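Local coordinates for protein UDP-N-acetylglucosamine pyrophosphorylase (Entamoeba histolytica, PDB 3OC9) that probably catalyses the formation of UDP-N-acetyl-alpha-D-glucosamine and diphosphate from UTP and N-acetyl-alpha-D-glucosamine 1-phosphate, at residues Q8-T13 against Y256-I261; Y180-N185 against N197-M202; E208-I213 against K321-E326; E272-Y277 against F313-L318. All coordinates share one frame; numbering follows the deposited sequence.

Contact 1: Q8-T13 against Y256-I261; sequences QPVDIT and YNCGHI
Ile12 and Cys258 make the tightest apolar touch here, between the extended N-terminal segment and the start of strand 258-261: CG1 of Ile12 sits 3.7 Å from SG of Cys258. Ile12 holds CG1 beside its backbone N and anti to its carbonyl carbon (chi1 -61°), while CD1 continues in a nearly extended line (chi2 170°) and stands 4.1 Å from ND2 of Asn257, about as close as it comes to OD1 of that amide. The same sulfur also has Val10 for a neighbour, with CG1 of Val10 at 4.4 Å from SG of Cys258.

At the other end of the contact the Tyr256 ring meets Gln8 and Pro9. Gln8 O lies at the ring edge, near its plane, 3.5 Å from CE1 of Tyr256. The phenol oxygen, Tyr256 OH, comes against the peptide link between the two residues, 3.5 Å from Gln8 C and 3.9 Å from Pro9 CD, the proline and tyrosine side chains crossing at a slant.

One water donates to both segments, 2.9 Å from Val10 O and 2.8 Å from Asn257 OD1. Leu226 of strand 225-229 touches Val10 and Cys258, and Val227 touches Tyr256; Gln8 has its backbone partner in Lys228. The chemistry implies that these two segments are joined by apolar side chains and one bridging water, without strand pairing between them.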
loop_
_atom_site.group_PDB
_atom_site.type_symbol
_atom_site.label_atom_id
_atom_site.label_comp_id
_atom_site.label_asym_id
_atom_site.label_seq_id
_atom_site.Cartn_x
_atom_site.Cartn_y
_atom_site.Cartn_z
ATOM N N GLN A 8 24.528 2.478 -11.300
ATOM C CA GLN A 8 24.572 1.163 -11.949
ATOM C C GLN A 8 23.175 0.484 -11.908
ATOM O O GLN A 8 22.379 0.794 -11.014
ATOM C CB GLN A 8 25.612 0.259 -11.269
ATOM C CG GLN A 8 27.058 0.827 -11.274
ATOM C CD GLN A 8 27.719 0.783 -12.651
ATOM O OE1 GLN A 8 27.603 -0.202 -13.385
ATOM N NE2 GLN A 8 28.439 1.852 -12.998
ATOM N N PRO A 9 22.878 -0.411 -12.878
ATOM C CA PRO A 9 21.569 -1.118 -12.907
ATOM C C PRO A 9 21.343 -2.053 -11.704
ATOM O O PRO A 9 22.310 -2.504 -11.069
ATOM C CB PRO A 9 21.644 -1.965 -14.193
ATOM C CG PRO A 9 22.773 -1.403 -14.990
ATOM C CD PRO A 9 23.742 -0.839 -13.997
ATOM N N VAL A 10 20.073 -2.358 -11.431
ATOM C CA VAL A 10 19.645 -3.248 -10.332
ATOM C C VAL A 10 19.051 -4.545 -10.934
ATOM O O VAL A 10 18.167 -4.460 -11.791
ATOM C CB VAL A 10 18.558 -2.540 -9.451
ATOM C CG1 VAL A 10 17.992 -3.485 -8.376
ATOM C CG2 VAL A 10 19.129 -1.260 -8.795
ATOM N N ASP A 11 19.506 -5.726 -10.487
ATOM C CA ASP A 11 18.938 -7.028 -10.939
ATOM C C ASP A 11 17.652 -7.407 -10.159
ATOM O O ASP A 11 17.583 -7.220 -8.928
ATOM C CB ASP A 11 19.934 -8.184 -10.762
ATOM C CG ASP A 11 21.253 -7.976 -11.510
ATOM O OD1 ASP A 11 21.239 -7.616 -12.713
ATOM O OD2 ASP A 11 22.306 -8.174 -10.877
ATOM N N ILE A 12 16.668 -7.958 -10.878
ATOM C CA ILE A 12 15.414 -8.466 -10.272
ATOM C C ILE A 12 15.723 -9.842 -9.677
ATOM O O ILE A 12 16.077 -10.765 -10.411
ATOM C CB ILE A 12 14.253 -8.553 -11.340
ATOM C CG1 ILE A 12 13.939 -7.149 -11.916
ATOM C CG2 ILE A 12 12.977 -9.272 -10.763
ATOM C CD1 ILE A 12 12.990 -7.137 -13.162
ATOM N N THR A 13 15.658 -9.968 -8.346
ATOM C CA THR A 13 16.074 -11.208 -7.662
ATOM C C THR A 13 15.271 -12.440 -8.133
ATOM O O THR A 13 15.842 -13.534 -8.317
ATOM C CB THR A 13 16.023 -11.058 -6.102
ATOM O OG1 THR A 13 16.489 -9.737 -5.717
ATOM C CG2 THR A 13 16.903 -12.108 -5.436
ATOM N N TYR A 256 17.157 0.313 -16.803
ATOM C CA TYR A 256 16.591 0.641 -15.477
ATOM C C TYR A 256 15.067 0.408 -15.495
ATOM O O TYR A 256 14.271 1.334 -15.729
ATOM C CB TYR A 256 16.944 2.082 -15.088
ATOM C CG TYR A 256 18.445 2.302 -14.889
ATOM C CD1 TYR A 256 19.026 2.166 -13.619
ATOM C CD2 TYR A 256 19.279 2.640 -15.965
ATOM C CE1 TYR A 256 20.421 2.348 -13.431
ATOM C CE2 TYR A 256 20.668 2.825 -15.786
ATOM C CZ TYR A 256 21.222 2.685 -14.516
ATOM O OH TYR A 256 22.590 2.869 -14.344
ATOM N N ASN A 257 14.677 -0.843 -15.245
ATOM C CA ASN A 257 13.288 -1.307 -15.433
ATOM C C ASN A 257 12.507 -1.619 -14.141
ATOM O O ASN A 257 11.373 -2.116 -14.202
ATOM C CB ASN A 257 13.240 -2.519 -16.403
ATOM C CG ASN A 257 13.914 -3.776 -15.839
ATOM O OD1 ASN A 257 14.627 -3.741 -14.820
ATOM N ND2 ASN A 257 13.672 -4.912 -16.501
ATOM N N CYS A 258 13.095 -1.320 -12.981
ATOM C CA CYS A 258 12.457 -1.669 -11.686
ATOM C C CYS A 258 11.525 -0.550 -11.172
ATOM O O CYS A 258 11.963 0.354 -10.437
ATOM C CB CYS A 258 13.547 -2.021 -10.633
ATOM S SG CYS A 258 14.470 -3.586 -10.963
ATOM N N GLY A 259 10.244 -0.602 -11.559
ATOM C CA GLY A 259 9.248 0.403 -11.124
ATOM C C GLY A 259 8.792 0.228 -9.672
ATOM O O GLY A 259 8.143 -0.767 -9.344
ATOM N N HIS A 260 9.072 1.223 -8.813
ATOM C CA HIS A 260 8.718 1.133 -7.361
ATOM C C HIS A 260 7.225 1.399 -7.131
ATOM O O HIS A 260 6.731 2.479 -7.472
ATOM C CB HIS A 260 9.570 2.146 -6.539
ATOM C CG HIS A 260 9.146 2.285 -5.100
ATOM N ND1 HIS A 260 8.646 3.464 -4.582
ATOM C CD2 HIS A 260 9.156 1.394 -4.074
ATOM C CE1 HIS A 260 8.346 3.285 -3.300
ATOM N NE2 HIS A 260 8.656 2.039 -2.963
ATOM N N ILE A 261 6.493 0.432 -6.572
ATOM C CA ILE A 261 5.019 0.596 -6.450
ATOM C C ILE A 261 4.479 0.643 -4.999
ATOM O O ILE A 261 3.262 0.522 -4.772
ATOM C CB ILE A 261 4.191 -0.422 -7.314
ATOM C CG1 ILE A 261 4.767 -1.813 -7.210
ATOM C CG2 ILE A 261 4.031 0.061 -8.805
ATOM C CD1 ILE A 261 4.431 -2.485 -5.911
HETATM O O HOH W 1 16.752 -5.408 -14.114
#

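Contact 2: Y180-N185 against N197-M202; sequences YSVAHN and NMIGYM
The shortest polar bond, from His184 ND1 to Asn185 O at 2.9 Å, lies at the far end of the strand whose Tyr180 and Val182 meet Ile199, Met198 and Met202 of helix 196-204. The carbonyl oxygen is in the plane of the imidazole, yet the donor stands well above the carbonyl plane; NE2 on the other side of the ring is bonded to Asp193.

Across the contact itself everything is apolar. Met202 bends at its last torsion (chi3 -58°), which sets CE 3.8 Å from Tyr180 CD1, while SD is 4.8 Å from the centroid of the Tyr180 ring in an oblique Met-aromatic contact. The two side chains run antiparallel beside each other, and the tyrosine hydroxyl continues to a hydrogen bond with Asp203. CD1 of Ile199 touches both of the strand's inward residues, 4.0 Å from Val182 CG2 and 4.2 Å from Tyr180 CB. Met198 SD touches the same Val182 CG2 at 4.3 Å.

With strand 36-41 parallel beside it and the helix crossing at 131° over a buried face, this strand-and-helix packing is typical of the layered alpha/beta core of GT-A nucleotidyltransferases.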
loop_
_atom_site.group_PDB
_atom_site.type_symbol
_atom_site.label_atom_id
_atom_site.label_comp_id
_atom_site.label_asym_id
_atom_site.label_seq_id
_atom_site.Cartn_x
_atom_site.Cartn_y
_atom_site.Cartn_z
ATOM N N TYR A 180 8.443 -9.567 11.013
ATOM C CA TYR A 180 8.302 -8.984 9.648
ATOM C C TYR A 180 6.983 -8.206 9.482
ATOM O O TYR A 180 5.939 -8.697 9.900
ATOM C CB TYR A 180 8.347 -10.104 8.580
ATOM C CG TYR A 180 9.649 -10.888 8.528
ATOM C CD1 TYR A 180 10.817 -10.295 8.036
ATOM C CD2 TYR A 180 9.717 -12.224 8.969
ATOM C CE1 TYR A 180 12.038 -11.019 7.981
ATOM C CE2 TYR A 180 10.946 -12.951 8.919
ATOM C CZ TYR A 180 12.085 -12.332 8.419
ATOM O OH TYR A 180 13.303 -13.003 8.352
ATOM N N SER A 181 7.034 -7.008 8.869
ATOM C CA SER A 181 5.838 -6.156 8.645
ATOM C C SER A 181 5.753 -5.744 7.159
ATOM O O SER A 181 6.783 -5.411 6.546
ATOM C CB SER A 181 5.866 -4.881 9.535
ATOM O OG SER A 181 5.914 -5.174 10.948
ATOM N N VAL A 182 4.555 -5.792 6.571
ATOM C CA VAL A 182 4.335 -5.261 5.193
ATOM C C VAL A 182 3.653 -3.886 5.254
ATOM O O VAL A 182 2.539 -3.761 5.829
ATOM C CB VAL A 182 3.489 -6.230 4.303
ATOM C CG1 VAL A 182 3.294 -5.659 2.901
ATOM C CG2 VAL A 182 4.125 -7.613 4.227
ATOM N N ALA A 183 4.323 -2.865 4.692
ATOM C CA ALA A 183 3.787 -1.489 4.612
ATOM C C ALA A 183 3.330 -1.125 3.191
ATOM O O ALA A 183 4.119 -1.235 2.240
ATOM C CB ALA A 183 4.862 -0.461 5.099
ATOM N N HIS A 184 2.072 -0.705 3.028
ATOM C CA HIS A 184 1.615 -0.288 1.690
ATOM C C HIS A 184 0.673 0.923 1.654
ATOM O O HIS A 184 0.222 1.348 2.699
ATOM C CB HIS A 184 1.015 -1.478 0.940
ATOM C CG HIS A 184 -0.300 -1.969 1.465
ATOM N ND1 HIS A 184 -1.498 -1.332 1.205
ATOM C CD2 HIS A 184 -0.621 -3.119 2.104
ATOM C CE1 HIS A 184 -2.492 -2.036 1.715
ATOM N NE2 HIS A 184 -1.986 -3.133 2.258
ATOM N N ASN A 185 0.356 1.437 0.457
ATOM C CA ASN A 185 -0.514 2.626 0.311
ATOM C C ASN A 185 -1.993 2.240 0.238
ATOM O O ASN A 185 -2.325 1.133 -0.188
ATOM C CB ASN A 185 -0.096 3.462 -0.916
ATOM N N ASN A 197 3.618 -15.596 0.288
ATOM C CA ASN A 197 4.721 -15.761 -0.710
ATOM C C ASN A 197 5.904 -14.832 -0.400
ATOM O O ASN A 197 7.092 -15.250 -0.440
ATOM C CB ASN A 197 4.220 -15.494 -2.158
ATOM C CG ASN A 197 3.098 -16.444 -2.593
ATOM O OD1 ASN A 197 3.343 -17.624 -2.869
ATOM N ND2 ASN A 197 1.862 -15.921 -2.673
ATOM N N MET A 198 5.579 -13.581 -0.074
ATOM C CA MET A 198 6.602 -12.535 0.199
ATOM C C MET A 198 7.279 -12.719 1.585
ATOM O O MET A 198 8.509 -12.547 1.723
ATOM C CB MET A 198 5.918 -11.146 0.036
ATOM C CG MET A 198 6.784 -9.916 0.317
ATOM S SD MET A 198 5.724 -8.425 0.311
ATOM C CE MET A 198 7.000 -7.197 0.077
ATOM N N ILE A 199 6.486 -13.080 2.608
ATOM C CA ILE A 199 7.035 -13.333 3.975
ATOM C C ILE A 199 8.045 -14.508 3.938
ATOM O O ILE A 199 9.155 -14.419 4.494
ATOM C CB ILE A 199 5.887 -13.615 5.017
ATOM C CG1 ILE A 199 4.937 -12.411 5.141
ATOM C CG2 ILE A 199 6.441 -14.124 6.401
ATOM C CD1 ILE A 199 5.548 -11.110 5.647
ATOM N N GLY A 200 7.680 -15.591 3.249
ATOM C CA GLY A 200 8.589 -16.744 3.106
ATOM C C GLY A 200 9.870 -16.440 2.317
ATOM O O GLY A 200 10.975 -16.893 2.683
ATOM N N TYR A 201 9.730 -15.648 1.257
ATOM C CA TYR A 201 10.883 -15.214 0.423
ATOM C C TYR A 201 11.888 -14.363 1.246
ATOM O O TYR A 201 13.110 -14.642 1.254
ATOM C CB TYR A 201 10.370 -14.477 -0.836
ATOM C CG TYR A 201 11.358 -14.345 -2.004
ATOM C CD1 TYR A 201 11.568 -15.411 -2.883
ATOM C CD2 TYR A 201 12.048 -13.139 -2.245
ATOM C CE1 TYR A 201 12.451 -15.297 -3.984
ATOM C CE2 TYR A 201 12.948 -13.017 -3.353
ATOM C CZ TYR A 201 13.139 -14.102 -4.209
ATOM O OH TYR A 201 14.029 -14.009 -5.291
ATOM N N MET A 202 11.396 -13.344 1.959
ATOM C CA MET A 202 12.300 -12.524 2.766
ATOM C C MET A 202 12.939 -13.279 3.961
ATOM O O MET A 202 14.078 -12.980 4.348
ATOM C CB MET A 202 11.713 -11.122 3.090
ATOM C CG MET A 202 10.633 -11.048 4.156
ATOM S SD MET A 202 10.055 -9.312 4.373
ATOM C CE MET A 202 11.557 -8.432 4.813
#

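Contact 3: E208-I213 against K321-E326; sequences EICIKI and KVSIFE
Ile211 and its neighbours pair in register with Ile324 and its neighbours as two parallel strands, part of the central mixed sheet of this GT-A-type nucleotidyltransferase. The ladder runs alternately: Ser323 N gives to Ile209 O at 3.1 Å, Ile211 N to Ser323 O at 3.0 Å, Phe325 N to Ile211 O in a nearly straight bond (177°), and Ile213 N to Phe325 O at 3.0 Å. The first two are met close to the line of the acceptor's C=O, while the last two donors are tilted out of the carbonyl plane.

At the start of the ladder Lys321 O accepts two donors, Glu208 N at 2.9 Å and, weakly, Ile209 N. Glu208 OE1, at the end of a chain extended beyond CG, in turn accepts Lys321 N at 3.0 Å and also Thr320 N.

Backbone groups turned outward from the pair find other partners. Cys210 and Lys212 bond to Gly265 and Ile263 of strand 263-267, while Ile324 N and Glu326 N are met by the hydroxyls of Thr13 and Thr14. Ser323 OG bonds to Ser207 OG, and the buried ammonium of Lys212 is shared by salt bridges to Glu332 and Asp195.

On the face with Ile209, Ile211 and Val322, Ile211 CD1 meets Val322 CG1 at 3.8 Å. On the face with Cys210 and Lys212, the lysine chain runs alongside Phe325, and its CE makes an off-centre CH-pi contact 4.2 Å from the centroid of the Phe325 ring.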
loop_
_atom_site.group_PDB
_atom_site.type_symbol
_atom_site.label_atom_id
_atom_site.label_comp_id
_atom_site.label_asym_id
_atom_site.label_seq_id
_atom_site.Cartn_x
_atom_site.Cartn_y
_atom_site.Cartn_z
ATOM N N GLU A 208 16.717 -7.413 5.065
ATOM C CA GLU A 208 16.217 -6.228 5.839
ATOM C C GLU A 208 14.989 -5.552 5.180
ATOM O O GLU A 208 14.034 -5.148 5.866
ATOM C CB GLU A 208 17.335 -5.185 6.001
ATOM C CG GLU A 208 18.449 -5.630 6.984
ATOM C CD GLU A 208 19.679 -4.734 6.894
ATOM O OE1 GLU A 208 20.193 -4.550 5.779
ATOM O OE2 GLU A 208 20.152 -4.248 7.944
ATOM N N ILE A 209 15.052 -5.395 3.854
ATOM C CA ILE A 209 13.938 -4.850 3.047
ATOM C C ILE A 209 13.677 -5.776 1.847
ATOM O O ILE A 209 14.649 -6.215 1.173
ATOM C CB ILE A 209 14.223 -3.397 2.493
ATOM C CG1 ILE A 209 14.855 -2.489 3.562
ATOM C CG2 ILE A 209 12.894 -2.756 1.935
ATOM C CD1 ILE A 209 15.312 -1.098 3.026
ATOM N N CYS A 210 12.391 -6.076 1.584
ATOM C CA CYS A 210 11.962 -6.738 0.344
ATOM C C CYS A 210 11.049 -5.746 -0.434
ATOM O O CYS A 210 9.942 -5.381 0.054
ATOM C CB CYS A 210 11.238 -8.070 0.649
ATOM S SG CYS A 210 10.652 -9.016 -0.849
ATOM N N ILE A 211 11.491 -5.329 -1.630
ATOM C CA ILE A 211 10.796 -4.276 -2.435
ATOM C C ILE A 211 10.028 -4.897 -3.626
ATOM O O ILE A 211 10.677 -5.461 -4.523
ATOM C CB ILE A 211 11.813 -3.220 -3.019
ATOM C CG1 ILE A 211 12.717 -2.649 -1.912
ATOM C CG2 ILE A 211 11.067 -2.071 -3.754
ATOM C CD1 ILE A 211 13.955 -1.775 -2.441
ATOM N N LYS A 212 8.686 -4.799 -3.636
ATOM C CA LYS A 212 7.884 -5.238 -4.819
ATOM C C LYS A 212 7.982 -4.220 -5.983
ATOM O O LYS A 212 7.905 -3.000 -5.760
ATOM C CB LYS A 212 6.399 -5.563 -4.445
ATOM C CG LYS A 212 6.229 -7.026 -3.876
ATOM C CD LYS A 212 4.801 -7.316 -3.346
ATOM C CE LYS A 212 4.534 -8.840 -3.197
ATOM N NZ LYS A 212 3.102 -9.126 -2.698
ATOM N N ILE A 213 8.167 -4.724 -7.213
ATOM C CA ILE A 213 8.303 -3.863 -8.408
ATOM C C ILE A 213 7.429 -4.355 -9.567
ATOM O O ILE A 213 7.056 -5.550 -9.617
ATOM C CB ILE A 213 9.816 -3.665 -8.884
ATOM C CG1 ILE A 213 10.466 -4.971 -9.413
ATOM C CG2 ILE A 213 10.678 -3.056 -7.739
ATOM C CD1 ILE A 213 10.185 -5.303 -10.957
ATOM N N LYS A 321 21.165 -5.584 3.098
ATOM C CA LYS A 321 20.574 -6.828 2.566
ATOM C C LYS A 321 19.173 -6.526 2.018
ATOM O O LYS A 321 18.212 -6.362 2.800
ATOM C CB LYS A 321 20.496 -7.905 3.645
ATOM C CG LYS A 321 21.877 -8.291 4.231
ATOM C CD LYS A 321 21.752 -9.321 5.356
ATOM C CE LYS A 321 21.523 -10.747 4.854
ATOM N NZ LYS A 321 22.326 -11.088 3.645
ATOM N N VAL A 322 19.071 -6.439 0.688
ATOM C CA VAL A 322 17.794 -6.042 0.024
ATOM C C VAL A 322 17.450 -7.038 -1.094
ATOM O O VAL A 322 18.321 -7.359 -1.931
ATOM C CB VAL A 322 17.910 -4.613 -0.612
ATOM C CG1 VAL A 322 16.621 -4.227 -1.400
ATOM C CG2 VAL A 322 18.256 -3.541 0.445
ATOM N N SER A 323 16.219 -7.558 -1.102
ATOM C CA SER A 323 15.747 -8.395 -2.214
ATOM C C SER A 323 14.675 -7.654 -3.061
ATOM O O SER A 323 13.931 -6.802 -2.519
ATOM C CB SER A 323 15.252 -9.762 -1.683
ATOM O OG SER A 323 14.180 -9.638 -0.751
ATOM N N ILE A 324 14.619 -7.965 -4.370
ATOM C CA ILE A 324 13.697 -7.323 -5.334
ATOM C C ILE A 324 12.731 -8.387 -5.908
ATOM O O ILE A 324 13.168 -9.365 -6.536
ATOM C CB ILE A 324 14.491 -6.613 -6.500
ATOM C CG1 ILE A 324 15.616 -5.712 -5.956
ATOM C CG2 ILE A 324 13.550 -5.813 -7.447
ATOM C CD1 ILE A 324 15.158 -4.649 -4.929
ATOM N N PHE A 325 11.427 -8.189 -5.684
ATOM C CA PHE A 325 10.337 -9.190 -5.965
ATOM C C PHE A 325 9.416 -8.674 -7.092
ATOM O O PHE A 325 8.648 -7.707 -6.888
ATOM C CB PHE A 325 9.564 -9.384 -4.621
ATOM C CG PHE A 325 8.520 -10.524 -4.581
ATOM C CD1 PHE A 325 7.360 -10.481 -5.351
ATOM C CD2 PHE A 325 8.674 -11.579 -3.667
ATOM C CE1 PHE A 325 6.370 -11.497 -5.250
ATOM C CE2 PHE A 325 7.703 -12.601 -3.554
ATOM C CZ PHE A 325 6.548 -12.553 -4.357
ATOM N N GLU A 326 9.452 -9.304 -8.275
ATOM C CA GLU A 326 8.557 -8.864 -9.388
ATOM C C GLU A 326 7.086 -9.306 -9.218
ATOM O O GLU A 326 6.825 -10.499 -8.973
ATOM C CB GLU A 326 9.079 -9.391 -10.763
ATOM C CG GLU A 326 8.220 -8.879 -11.978
ATOM C CD GLU A 326 8.548 -9.534 -13.340
ATOM O OE1 GLU A 326 9.420 -10.438 -13.417
ATOM O OE2 GLU A 326 7.915 -9.131 -14.348
#

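Contact 4: E272-Y277 against F313-L318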
loop_
_atom_site.group_PDB
_atom_site.type_symbol
_atom_site.label_atom_id
_atom_site.label_comp_id
_atom_site.label_asym_id
_atom_site.label_seq_id
_atom_site.Cartn_x
_atom_site.Cartn_y
_atom_site.Cartn_z
ATOM N N GLU A 272 14.056 -0.710 13.749
ATOM C CA GLU A 272 14.805 -0.100 14.880
ATOM C C GLU A 272 15.936 0.833 14.412
ATOM O O GLU A 272 16.096 1.946 14.973
ATOM C CB GLU A 272 15.282 -1.174 15.885
ATOM C CG GLU A 272 14.113 -1.856 16.627
ATOM C CD GLU A 272 14.499 -3.082 17.454
ATOM O OE1 GLU A 272 15.300 -3.930 16.983
ATOM O OE2 GLU A 272 13.969 -3.215 18.583
ATOM N N LYS A 273 16.686 0.417 13.378
ATOM C CA LYS A 273 17.731 1.285 12.766
ATOM C C LYS A 273 17.141 2.509 12.080
ATOM O O LYS A 273 17.637 3.630 12.250
ATOM C CB LYS A 273 18.607 0.513 11.759
ATOM C CG LYS A 273 19.363 -0.671 12.318
ATOM C CD LYS A 273 20.323 -1.263 11.258
ATOM C CE LYS A 273 21.257 -2.325 11.859
ATOM N NZ LYS A 273 20.510 -3.465 12.506
ATOM N N ALA A 274 16.058 2.306 11.321
ATOM C CA ALA A 274 15.414 3.383 10.568
ATOM C C ALA A 274 14.899 4.534 11.451
ATOM O O ALA A 274 14.940 5.711 11.040
ATOM C CB ALA A 274 14.266 2.817 9.695
ATOM N N ALA A 275 14.446 4.198 12.656
ATOM C CA ALA A 275 13.904 5.197 13.597
ATOM C C ALA A 275 14.937 6.250 14.037
ATOM O O ALA A 275 14.550 7.347 14.429
ATOM C CB ALA A 275 13.261 4.510 14.829
ATOM N N GLU A 276 16.226 5.926 13.925
ATOM C CA GLU A 276 17.324 6.821 14.324
ATOM C C GLU A 276 17.922 7.649 13.170
ATOM O O GLU A 276 18.768 8.507 13.409
ATOM C CB GLU A 276 18.438 5.996 14.990
ATOM C CG GLU A 276 17.931 5.057 16.097
ATOM C CD GLU A 276 17.430 5.804 17.328
ATOM O OE1 GLU A 276 18.029 6.844 17.681
ATOM O OE2 GLU A 276 16.450 5.347 17.961
ATOM N N TYR A 277 17.464 7.398 11.939
ATOM C CA TYR A 277 18.042 7.965 10.712
ATOM C C TYR A 277 17.425 9.318 10.350
ATOM O O TYR A 277 16.194 9.460 10.306
ATOM C CB TYR A 277 17.844 6.955 9.561
ATOM C CG TYR A 277 18.571 7.245 8.244
ATOM C CD1 TYR A 277 19.922 6.909 8.079
ATOM C CD2 TYR A 277 17.894 7.800 7.155
ATOM C CE1 TYR A 277 20.592 7.150 6.863
ATOM C CE2 TYR A 277 18.554 8.045 5.924
ATOM C CZ TYR A 277 19.903 7.711 5.791
ATOM O OH TYR A 277 20.561 7.947 4.597
ATOM N N PHE A 313 10.999 6.370 1.266
ATOM C CA PHE A 313 11.960 5.648 0.399
ATOM C C PHE A 313 13.392 6.182 0.455
ATOM O O PHE A 313 14.339 5.512 0.003
ATOM C CB PHE A 313 11.430 5.461 -1.052
ATOM C CG PHE A 313 10.911 6.727 -1.697
ATOM C CD1 PHE A 313 9.538 6.987 -1.739
ATOM C CD2 PHE A 313 11.793 7.659 -2.263
ATOM C CE1 PHE A 313 9.041 8.160 -2.328
ATOM C CE2 PHE A 313 11.306 8.841 -2.871
ATOM C CZ PHE A 313 9.925 9.093 -2.894
ATOM N N ASP A 314 13.589 7.370 1.048
ATOM C CA ASP A 314 14.964 7.837 1.304
ATOM C C ASP A 314 15.701 7.014 2.376
ATOM O O ASP A 314 16.903 7.216 2.574
ATOM C CB ASP A 314 15.008 9.352 1.651
ATOM C CG ASP A 314 14.743 10.253 0.432
ATOM O OD1 ASP A 314 15.156 9.903 -0.710
ATOM O OD2 ASP A 314 14.123 11.339 0.609
ATOM N N VAL A 315 14.993 6.081 3.034
ATOM C CA VAL A 315 15.617 5.147 3.999
ATOM C C VAL A 315 16.301 3.931 3.328
ATOM O O VAL A 315 17.165 3.294 3.941
ATOM C CB VAL A 315 14.635 4.691 5.136
ATOM C CG1 VAL A 315 13.841 3.435 4.752
ATOM C CG2 VAL A 315 15.415 4.460 6.446
ATOM N N PHE A 316 15.960 3.660 2.065
ATOM C CA PHE A 316 16.489 2.459 1.362
ATOM C C PHE A 316 18.036 2.287 1.383
ATOM O O PHE A 316 18.515 1.152 1.568
ATOM C CB PHE A 316 15.946 2.316 -0.094
ATOM C CG PHE A 316 14.437 2.017 -0.225
ATOM C CD1 PHE A 316 13.589 1.808 0.877
ATOM C CD2 PHE A 316 13.880 1.941 -1.520
ATOM C CE1 PHE A 316 12.186 1.537 0.683
ATOM C CE2 PHE A 316 12.474 1.671 -1.727
ATOM C CZ PHE A 316 11.638 1.453 -0.626
ATOM N N PRO A 317 18.828 3.386 1.201
ATOM C CA PRO A 317 20.304 3.182 1.175
ATOM C C PRO A 317 20.959 2.830 2.539
ATOM O O PRO A 317 22.154 2.457 2.584
ATOM C CB PRO A 317 20.860 4.501 0.595
ATOM C CG PRO A 317 19.723 5.481 0.592
ATOM C CD PRO A 317 18.423 4.733 0.731
ATOM N N LEU A 318 20.186 2.921 3.627
ATOM C CA LEU A 318 20.660 2.466 4.951
ATOM C C LEU A 318 20.858 0.936 5.021
ATOM O O LEU A 318 21.725 0.433 5.762
ATOM C CB LEU A 318 19.701 2.951 6.061
ATOM C CG LEU A 318 19.997 2.620 7.542
ATOM C CD1 LEU A 318 21.300 3.255 8.023
ATOM C CD2 LEU A 318 18.843 3.063 8.430
HETATM O O HOH W 2 18.931 9.009 2.497
#
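Tyr277 and Leu318 carry most of the contact, with Leu318 CD1 lying 3.9 Å from Tyr277 CD1. Each residue holds CG anti to its backbone N (chi1 -170° in Tyr277, -179° in Leu318), which sends both side chains out from their backbones to meet. The other leucine methyl, CD2, turns to Lys273 O at 4.0 Å. Deeper in, Ala274 CB packs on CG2 of Val315 at 3.8 Å, and this same CG2 also reaches the tyrosine ring.

Tyr277 OH is joined to Asp314 O through a water that lies in the ring plane, 2.9 Å from Tyr277 OH, and donates to Asp314 O at 2.7 Å.

Behind this shell stand the elements that place it. A type I turn from Ala274 to Tyr277, with Tyr277 N on Ala274 O at 3.2 Å, reverses the chain and sends the ring out toward the 313-318 segment. Across from it, i to i+3 bonds such as Leu318 N to Val315 O wind the other segment into a 3-10 helix, putting Val315 and Leu318 on the side that meets Ala274 and Tyr277. Phe161 of helix 160-166 touches both Ala274 and Val315, and Asp314 OD2 is bonded to His282.

This is plain packing of the last part of the 268-274 helix region, and the type I turn from Ala274 to Tyr277, against a 3-10 segment that leads into strand 322-326 of the alpha/beta core.

Contacts 2 and 3 are buried, whereas contacts 1 and 4 are only partly so, each using a bridging water. Contact 3 is the sole one built on a direct backbone ladder; the others rely on apolar side chains, with sulfur prominent in contacts 1 and 2. Strand 209-215 ties the set together: Met198 and Met202 of contact 2 pack on Cys210, Ile209 and Ile211 meet Phe316 of contact 4, and strand 258-261 of contact 1 lies beside it in the sheet. Contacts 2 and 4 lie apart, their nearest atoms about 8 Å from each other.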